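Local coordinates for protein SaTIE-TED (Staphylococcus aureus, PDB 6FX6) that is a thioester domain of a cell-wall-anchored surface protein and probably attaches the bacterium covalently to host molecules, at residues Lys70-Ala73 against Leu74-Lys77. Residues are numbered along the deposited sequence; the frame is centred on the assembly and turned at random.
Sequences KDQA and LRNK
Three main-chain bonds, Arg-75 N to Asp-71 O, Asn-76 N to Gln-72 O and Lys-77 N to Ala-73 O, form the first turns of helix 72-87, beginning just after Asp-71. Asp-71 is the N-cap of this helix in the thioester domain. Its side chain accepts a capping bond from Leu-74 N, with OD2 3.1 Å from that nitrogen. CG lies anti to the backbone N of Asp-71 (chi1 -167°), which carries the carboxylate forward over the start of the helix. The amide meets OD2 on its anti side, 24° out of the carboxylate plane. The cap thus takes up an amide of the first turn, and a negative charge there would suit the helix dipole. Leu-74 CB also rests 3.6 Å from Asp-71 OD2, and the two side chains cross at about a right angle.

Arg-75 folds back along the chain toward the residues before the cap. Its chain bends at chi3, which brings the guanidinium over Gln-72. Gln-72 CA sits against one face of it, offset toward the rim. The extended Gln-72 side chain passes NH2, with CG 3.4 Å from that nitrogen. NH1 is shared by two carbonyls of the preceding loop. Its stronger bond goes to Phe-69 O. Phe-226 from a distant loop touches Gln-72 and Asn-76, so this surface turn also meets a later part of the chain. In the second NH1 bond, to Lys-70 O, the oxygen lies at the guanidinium edge, in its plane, yet the bond is weak because it is bent: the N-H...O angle is only 129° although NH1 and Lys-70 O are 2.7 Å apart.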
# COMPACT_ATOMS: atom_id res chain seq x y z
N LYS A 70 4.12 7.58 -15.61
CA LYS A 70 3.07 7.12 -16.52
C LYS A 70 2.66 5.66 -16.26
O LYS A 70 1.47 5.35 -16.25
CB LYS A 70 3.52 7.26 -17.97
CG LYS A 70 3.63 8.70 -18.45
CD LYS A 70 3.94 8.76 -19.95
CE LYS A 70 3.25 9.93 -20.64
NZ LYS A 70 3.32 9.81 -22.12
N ASP A 71 3.65 4.79 -16.04
CA ASP A 71 3.43 3.35 -15.89
C ASP A 71 2.62 3.02 -14.63
O ASP A 71 3.08 3.25 -13.51
CB ASP A 71 4.77 2.60 -15.88
CG ASP A 71 4.61 1.09 -16.05
OD1 ASP A 71 4.37 0.64 -17.20
OD2 ASP A 71 4.74 0.36 -15.05
N GLN A 72 1.41 2.47 -14.83
CA GLN A 72 0.48 2.20 -13.73
C GLN A 72 0.95 1.06 -12.82
O GLN A 72 0.75 1.12 -11.61
CB GLN A 72 -0.93 1.91 -14.27
CG GLN A 72 -1.99 1.73 -13.18
CD GLN A 72 -3.42 1.90 -13.67
OE1 GLN A 72 -3.70 1.88 -14.87
NE2 GLN A 72 -4.34 2.05 -12.72
N ALA A 73 1.57 0.03 -13.40
CA ALA A 73 2.13 -1.08 -12.61
C ALA A 73 3.19 -0.60 -11.62
O ALA A 73 3.26 -1.09 -10.49
CB ALA A 73 2.70 -2.15 -13.53
N LEU A 74 4.02 0.36 -12.05
CA LEU A 74 4.99 1.01 -11.17
C LEU A 74 4.28 1.83 -10.08
O LEU A 74 4.60 1.68 -8.90
CB LEU A 74 5.94 1.90 -11.98
CG LEU A 74 7.02 2.69 -11.22
CD1 LEU A 74 7.87 1.78 -10.34
CD2 LEU A 74 7.90 3.46 -12.20
N ARG A 75 3.33 2.68 -10.48
CA ARG A 75 2.54 3.46 -9.52
C ARG A 75 1.87 2.57 -8.48
O ARG A 75 1.89 2.88 -7.29
CB ARG A 75 1.46 4.29 -10.22
CG ARG A 75 1.95 5.56 -10.88
CD ARG A 75 0.82 6.57 -11.05
NE ARG A 75 -0.39 5.97 -11.62
CZ ARG A 75 -0.59 5.68 -12.91
NH1 ARG A 75 0.35 5.92 -13.83
NH2 ARG A 75 -1.74 5.13 -13.29
N ASN A 76 1.27 1.47 -8.94
CA ASN A 76 0.69 0.45 -8.06
C ASN A 76 1.73 -0.11 -7.12
O ASN A 76 1.53 -0.09 -5.91
CB ASN A 76 0.06 -0.70 -8.86
CG ASN A 76 -1.43 -0.51 -9.08
OD1 ASN A 76 -1.89 -0.47 -10.22
ND2 ASN A 76 -2.19 -0.41 -7.99
N LYS A 77 2.86 -0.57 -7.66
CA LYS A 77 3.90 -1.19 -6.84
C LYS A 77 4.45 -0.22 -5.78
O LYS A 77 4.63 -0.61 -4.62
CB LYS A 77 5.03 -1.76 -7.70
CG LYS A 77 5.84 -2.85 -7.00
CD LYS A 77 6.52 -3.79 -7.98
CE LYS A 77 7.06 -5.03 -7.28
NZ LYS A 77 7.51 -6.08 -8.25